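Local atomic coordinates of transcription factor tau subunit sfc1 (Schizosaccharomyces pombe, PDB entry 4BJJ), a protein that serves as a subunit of TFIIIC, in the tauA part that binds boxA promoter sites of tRNA genes, and helps link tauA to tauB for RNA polymerase III transcription. Residues Glu12-His18 against Arg96-Arg102; Phe29-Gly33 against Leu54-Leu58. The protein carries 3 engineered substitutions. All coordinates share one frame; numbering follows the deposited sequence.

Interaction 1: residues Glu12-His18 against Arg96-Arg102; sequences EYALIEH and RQVFLFR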
loop_
_atom_site.group_PDB
_atom_site.type_symbol
_atom_site.label_atom_id
_atom_site.label_comp_id
_atom_site.label_asym_id
_atom_site.label_seq_id
_atom_site.Cartn_x
_atom_site.Cartn_y
_atom_site.Cartn_z
ATOM N N GLU A 12 9.218 -6.177 -4.869
ATOM C CA GLU A 12 8.053 -5.481 -5.357
ATOM C C GLU A 12 6.764 -6.163 -4.927
ATOM O O GLU A 12 6.735 -7.359 -4.668
ATOM C CB GLU A 12 8.143 -5.376 -6.865
ATOM C CG GLU A 12 9.339 -4.557 -7.349
ATOM C CD GLU A 12 9.306 -4.319 -8.849
ATOM O OE1 GLU A 12 8.805 -5.218 -9.560
ATOM O OE2 GLU A 12 9.747 -3.229 -9.311
ATOM N N TYR A 13 5.691 -5.380 -4.847
ATOM C CA TYR A 13 4.405 -5.883 -4.383
ATOM C C TYR A 13 3.257 -5.311 -5.185
ATOM O O TYR A 13 3.394 -4.262 -5.815
ATOM C CB TYR A 13 4.163 -5.489 -2.934
ATOM C CG TYR A 13 5.128 -6.072 -1.957
ATOM C CD1 TYR A 13 6.398 -5.544 -1.804
ATOM C CD2 TYR A 13 4.763 -7.143 -1.174
ATOM C CE1 TYR A 13 7.276 -6.090 -0.900
ATOM C CE2 TYR A 13 5.602 -7.672 -0.278
ATOM C CZ TYR A 13 6.859 -7.152 -0.130
ATOM O OH TYR A 13 7.692 -7.729 0.798
ATOM N N ALA A 14 2.117 -5.997 -5.121
ATOM C CA ALA A 14 0.844 -5.419 -5.538
ATOM C C ALA A 14 0.007 -5.063 -4.313
ATOM O O ALA A 14 0.102 -5.705 -3.275
ATOM C CB ALA A 14 0.083 -6.408 -6.395
ATOM N N LEU A 15 -0.854 -4.072 -4.442
ATOM C CA LEU A 15 -1.621 -3.620 -3.289
ATOM C C LEU A 15 -3.082 -3.625 -3.643
ATOM O O LEU A 15 -3.468 -3.102 -4.661
ATOM C CB LEU A 15 -1.175 -2.221 -2.879
ATOM C CG LEU A 15 -2.059 -1.465 -1.880
ATOM C CD1 LEU A 15 -1.966 -2.112 -0.516
ATOM C CD2 LEU A 15 -1.665 0.011 -1.834
ATOM N N ILE A 16 -3.885 -4.237 -2.789
ATOM C CA ILE A 16 -5.312 -4.251 -2.953
ATOM C C ILE A 16 -5.949 -3.376 -1.885
ATOM O O ILE A 16 -5.875 -3.678 -0.700
ATOM C CB ILE A 16 -5.847 -5.670 -2.842
ATOM C CG1 ILE A 16 -5.242 -6.526 -3.944
ATOM C CG2 ILE A 16 -7.350 -5.684 -2.983
ATOM C CD1 ILE A 16 -5.434 -8.005 -3.739
ATOM N N GLU A 17 -6.590 -2.295 -2.306
ATOM C CA GLU A 17 -7.272 -1.404 -1.360
ATOM C C GLU A 17 -8.724 -1.815 -1.190
ATOM O O GLU A 17 -9.604 -1.348 -1.903
ATOM C CB GLU A 17 -7.136 0.057 -1.797
ATOM C CG GLU A 17 -5.692 0.571 -1.741
ATOM C CD GLU A 17 -5.561 2.087 -1.964
ATOM O OE1 GLU A 17 -6.585 2.794 -2.167
ATOM O OE2 GLU A 17 -4.413 2.575 -1.940
ATOM N N HIS A 18 -8.957 -2.682 -0.213
ATOM C CA HIS A 18 -10.266 -3.262 0.055
ATOM C C HIS A 18 -11.053 -2.328 1.005
ATOM O O HIS A 18 -10.480 -1.696 1.884
ATOM C CB HIS A 18 -9.997 -4.621 0.671
ATOM C CG HIS A 18 -11.186 -5.510 0.807
ATOM N ND1 HIS A 18 -12.231 -5.224 1.658
ATOM C CD2 HIS A 18 -11.454 -6.733 0.289
ATOM C CE1 HIS A 18 -13.112 -6.208 1.622
ATOM N NE2 HIS A 18 -12.659 -7.143 0.803
ATOM N N ARG A 96 4.115 -1.782 -7.050
ATOM C CA ARG A 96 4.119 -1.459 -8.480
ATOM C C ARG A 96 2.721 -1.304 -9.055
ATOM O O ARG A 96 2.549 -0.587 -10.028
ATOM C CB ARG A 96 4.892 -2.499 -9.291
ATOM C CG ARG A 96 6.390 -2.574 -9.008
ATOM C CD ARG A 96 7.096 -1.249 -9.049
ATOM N NE ARG A 96 7.037 -0.557 -10.333
ATOM C CZ ARG A 96 7.905 -0.745 -11.331
ATOM N NH1 ARG A 96 8.879 -1.632 -11.225
ATOM N NH2 ARG A 96 7.774 -0.073 -12.456
ATOM N N GLN A 97 1.741 -1.975 -8.468
ATOM C CA GLN A 97 0.353 -1.833 -8.893
ATOM C C GLN A 97 -0.651 -1.850 -7.743
ATOM O O GLN A 97 -0.446 -2.481 -6.713
ATOM C CB GLN A 97 -0.046 -2.892 -9.941
ATOM C CG GLN A 97 -0.550 -2.197 -11.210
ATOM C CD GLN A 97 -0.870 -3.132 -12.349
ATOM O OE1 GLN A 97 -1.528 -4.146 -12.174
ATOM N NE2 GLN A 97 -0.447 -2.762 -13.539
ATOM N N VAL A 98 -1.759 -1.155 -7.955
ATOM C CA VAL A 98 -2.791 -1.023 -6.954
ATOM C C VAL A 98 -4.129 -1.404 -7.552
ATOM O O VAL A 98 -4.472 -0.949 -8.631
ATOM C CB VAL A 98 -2.881 0.430 -6.439
ATOM C CG1 VAL A 98 -3.699 0.481 -5.196
ATOM C CG2 VAL A 98 -1.519 0.952 -6.135
ATOM N N PHE A 99 -4.876 -2.233 -6.839
ATOM C CA PHE A 99 -6.282 -2.474 -7.138
ATOM C C PHE A 99 -7.119 -1.601 -6.196
ATOM O O PHE A 99 -7.124 -1.789 -4.973
ATOM C CB PHE A 99 -6.615 -3.957 -6.960
ATOM C CG PHE A 99 -5.835 -4.876 -7.870
ATOM C CD1 PHE A 99 -4.535 -5.253 -7.550
ATOM C CD2 PHE A 99 -6.412 -5.367 -9.050
ATOM C CE1 PHE A 99 -3.829 -6.100 -8.372
ATOM C CE2 PHE A 99 -5.705 -6.220 -9.885
ATOM C CZ PHE A 99 -4.415 -6.596 -9.543
ATOM N N LEU A 100 -7.801 -0.634 -6.787
ATOM C CA LEU A 100 -8.530 0.394 -6.056
ATOM C C LEU A 100 -10.001 0.042 -5.970
ATOM O O LEU A 100 -10.736 0.121 -6.951
ATOM C CB LEU A 100 -8.372 1.745 -6.752
ATOM C CG LEU A 100 -6.929 2.246 -6.918
ATOM C CD1 LEU A 100 -6.822 3.179 -8.102
ATOM C CD2 LEU A 100 -6.410 2.946 -5.703
ATOM N N PHE A 101 -10.416 -0.362 -4.782
ATOM C CA PHE A 101 -11.815 -0.582 -4.501
ATOM C C PHE A 101 -12.381 0.544 -3.636
ATOM O O PHE A 101 -13.532 0.907 -3.809
ATOM C CB PHE A 101 -12.026 -1.932 -3.831
ATOM C CG PHE A 101 -11.904 -3.076 -4.751
ATOM C CD1 PHE A 101 -12.832 -3.269 -5.753
ATOM C CD2 PHE A 101 -10.867 -3.966 -4.618
ATOM C CE1 PHE A 101 -12.722 -4.333 -6.607
ATOM C CE2 PHE A 101 -10.759 -5.035 -5.477
ATOM C CZ PHE A 101 -11.701 -5.226 -6.473
ATOM N N ARG A 102 -11.591 1.096 -2.709
ATOM C CA ARG A 102 -12.063 2.253 -1.924
ATOM C C ARG A 102 -12.227 3.448 -2.822
ATOM O O ARG A 102 -11.528 3.570 -3.824
ATOM C CB ARG A 102 -11.090 2.616 -0.809
ATOM C CG ARG A 102 -10.770 1.454 0.066
ATOM C CD ARG A 102 -10.163 1.870 1.356
ATOM N NE ARG A 102 -8.733 2.079 1.247
ATOM C CZ ARG A 102 -7.803 1.171 1.533
ATOM N NH1 ARG A 102 -8.136 -0.056 1.929
ATOM N NH2 ARG A 102 -6.523 1.503 1.426
HETATM O O HOH W 1 -8.834 2.443 -3.453
#

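Interaction 2: residues Phe29-Gly33 against Leu54-Leu58; sequences FQTLG and LELNL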
loop_
_atom_site.group_PDB
_atom_site.type_symbol
_atom_site.label_atom_id
_atom_site.label_comp_id
_atom_site.label_asym_id
_atom_site.label_seq_id
_atom_site.Cartn_x
_atom_site.Cartn_y
_atom_site.Cartn_z
ATOM N N PHE A 29 -11.284 -12.843 2.581
ATOM C CA PHE A 29 -10.553 -13.230 1.375
ATOM C C PHE A 29 -11.490 -13.720 0.294
ATOM O O PHE A 29 -11.231 -13.554 -0.893
ATOM C CB PHE A 29 -9.586 -14.353 1.688
ATOM C CG PHE A 29 -8.417 -13.928 2.493
ATOM C CD1 PHE A 29 -7.674 -12.819 2.121
ATOM C CD2 PHE A 29 -8.046 -14.639 3.616
ATOM C CE1 PHE A 29 -6.590 -12.424 2.862
ATOM C CE2 PHE A 29 -6.966 -14.252 4.350
ATOM C CZ PHE A 29 -6.230 -13.143 3.973
ATOM N N GLN A 30 -12.573 -14.337 0.720
ATOM C CA GLN A 30 -13.566 -14.840 -0.202
ATOM C C GLN A 30 -14.237 -13.708 -0.999
ATOM O O GLN A 30 -14.659 -13.923 -2.150
ATOM C CB GLN A 30 -14.588 -15.677 0.561
ATOM C CG GLN A 30 -15.564 -16.417 -0.314
ATOM C CD GLN A 30 -14.876 -17.210 -1.401
ATOM O OE1 GLN A 30 -13.828 -17.840 -1.163
ATOM N NE2 GLN A 30 -15.436 -17.147 -2.622
ATOM N N THR A 31 -14.282 -12.490 -0.442
ATOM C CA THR A 31 -14.916 -11.383 -1.167
ATOM C C THR A 31 -14.187 -11.055 -2.473
ATOM O O THR A 31 -14.743 -10.391 -3.361
ATOM C CB THR A 31 -15.017 -10.087 -0.346
ATOM O OG1 THR A 31 -13.708 -9.587 -0.072
ATOM C CG2 THR A 31 -15.801 -10.298 0.950
ATOM N N LEU A 32 -12.938 -11.500 -2.557
ATOM C CA LEU A 32 -12.100 -11.308 -3.737
ATOM C C LEU A 32 -11.914 -12.629 -4.473
ATOM O O LEU A 32 -11.136 -12.719 -5.401
ATOM C CB LEU A 32 -10.741 -10.775 -3.320
ATOM C CG LEU A 32 -10.755 -9.393 -2.692
ATOM C CD1 LEU A 32 -9.402 -9.074 -2.131
ATOM C CD2 LEU A 32 -11.168 -8.332 -3.708
ATOM N N GLY A 33 -12.633 -13.654 -4.036
ATOM C CA GLY A 33 -12.641 -14.927 -4.717
ATOM C C GLY A 33 -11.770 -15.964 -4.054
ATOM O O GLY A 33 -11.597 -17.055 -4.586
ATOM N N LEU A 54 -9.486 -7.683 -11.056
ATOM C CA LEU A 54 -9.908 -8.276 -9.808
ATOM C C LEU A 54 -11.324 -7.816 -9.503
ATOM O O LEU A 54 -11.683 -6.664 -9.720
ATOM C CB LEU A 54 -8.938 -7.882 -8.695
ATOM C CG LEU A 54 -9.093 -8.489 -7.308
ATOM C CD1 LEU A 54 -8.934 -9.984 -7.318
ATOM C CD2 LEU A 54 -8.052 -7.856 -6.380
ATOM N N GLU A 55 -12.116 -8.729 -8.972
ATOM C CA GLU A 55 -13.520 -8.483 -8.724
ATOM C C GLU A 55 -13.862 -8.597 -7.220
ATOM O O GLU A 55 -13.359 -9.469 -6.526
ATOM C CB GLU A 55 -14.314 -9.494 -9.538
ATOM C CG GLU A 55 -15.749 -9.129 -9.765
ATOM C CD GLU A 55 -16.421 -10.085 -10.713
ATOM O OE1 GLU A 55 -16.316 -9.858 -11.930
ATOM O OE2 GLU A 55 -17.044 -11.061 -10.241
ATOM N N LEU A 56 -14.705 -7.690 -6.733
ATOM C CA LEU A 56 -15.083 -7.657 -5.326
ATOM C C LEU A 56 -16.568 -7.939 -5.144
ATOM O O LEU A 56 -17.439 -7.346 -5.806
ATOM C CB LEU A 56 -14.745 -6.295 -4.716
ATOM C CG LEU A 56 -15.131 -6.076 -3.244
ATOM C CD1 LEU A 56 -14.251 -6.877 -2.306
ATOM C CD2 LEU A 56 -15.046 -4.611 -2.917
ATOM N N ASN A 57 -16.836 -8.850 -4.225
ATOM C CA ASN A 57 -18.196 -9.235 -3.877
ATOM C C ASN A 57 -18.389 -9.243 -2.355
ATOM O O ASN A 57 -18.120 -10.244 -1.693
ATOM C CB ASN A 57 -18.483 -10.627 -4.449
ATOM C CG ASN A 57 -19.930 -10.983 -4.390
ATOM O OD1 ASN A 57 -20.764 -10.185 -3.991
ATOM N ND2 ASN A 57 -20.242 -12.187 -4.788
ATOM N N LEU A 58 -18.834 -8.118 -1.810
ATOM C CA LEU A 58 -18.987 -7.956 -0.361
ATOM C C LEU A 58 -20.184 -8.664 0.240
ATOM O O LEU A 58 -20.163 -9.008 1.418
ATOM C CB LEU A 58 -19.104 -6.481 -0.002
ATOM C CG LEU A 58 -17.864 -5.624 -0.233
ATOM C CD1 LEU A 58 -18.207 -4.177 0.064
ATOM C CD2 LEU A 58 -16.711 -6.120 0.623
#

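Interaction 1: residues Glu12-His18 against Arg96-Arg102
Leu15 grips strand 96-100 with both backbone polar atoms. Its N donates to Gln97 O at 2.8 Å, and its O accepts from Phe99 N at 2.7 Å. Glu17 N carries the ladder on to Phe99 O. Glu17 O takes N-H groups of both Phe101 and Arg102, from opposite faces of its carbonyl plane. Arg102 folds back over Glu17. Its bend at chi3 (-84°) lays the guanidinium face on Glu17 CB, and NH1 donates at the edge to His18 O at 2.9 Å. The charge pair of Arg102 NH2 and Glu17 OE1 is long, 3.8 Å. Glu17 OE2 forms salt bridges with Arg75 and with a basic side chain of the partner protein, and Arg102 NH2 with an acidic side chain of that protein. An alanine in place of Arg102 would probably leave His18 O without this donor and that acidic side chain without its mate. At the other end Arg96 NH1 meets Glu12 OE2 on its syn side at 2.6 Å, a salt bridge tilted 28° from the carboxylate plane. Ile16 CG1 packs on Phe99 CD1, 3.9 Å away. This parallel pair belongs to the mixed sheet of the Sfc7-interacting domain, which the partner, presumably Sfc7, extends antiparallel along 13-18.

Interaction 2: residues Phe29-Gly33 against Leu54-Leu58
Thr31 and Leu32 carry this contact, at the turn that follows helix 25-30. Phe29 O accepts from Leu32 N, and Gln30 opens a type I beta turn that Gly33 N closes on Gln30 O at 2.8 Å. Thr31 then presents its carbonyl to the other segment. Asn57 N donates to Thr31 O at 2.7 Å, in the carbonyl plane and with an N-H...O angle of 162°. Leu56 CA sends a C-H toward the same oxygen. The side chain of Thr31 lies alongside that of Leu56, both pointing the same way, with OG1 3.6 Å from Leu56 CD1. The hydroxyl sits between the backbone N and the carbonyl carbon (chi1 65°). There it is hydrogen-bonded to Phe28 O. The methyl CG2 turns to the backbone beyond, 3.5 Å from Asn57 O. Leu32 comes next and supplies the apolar half. Its CD2 touches Leu56 CD1 at 3.7 Å, the two side chains running at a slant to each other. The same methyl meets Leu54 CD2 at 4.1 Å. Leu32 CA also directs a C-H at Glu55 O, 3.6 Å away. Ile38 of helix 35-47 and an apolar side chain of the partner protein pack on Leu32 as well. The positive phi of Gly33 (101°) is that of the C-prime residue of a Schellman motif, which ends helix 25-30 beside the short strand 55-56.

From the N terminus, strand 12-18 comes first and leads into helix 25-30. The turn after that helix meets residues 54-58 in interaction 2, closing a loop that holds helix 35-47. The chain then runs through strands 68-73 and 78-83. Strand 88-100 finally returns beside 12-18 in interaction 1. Interaction 2 is therefore nested within the larger loop closed by interaction 1. The two also touch. His18 NE2 and Thr31 OG1 are 2.8 Å apart, a probable hydrogen bond, and the Phe101 ring packs on Leu56. Both contacts reach the same sheet: one joins two of its strands, the other ties the helical region to its short strand 55-56.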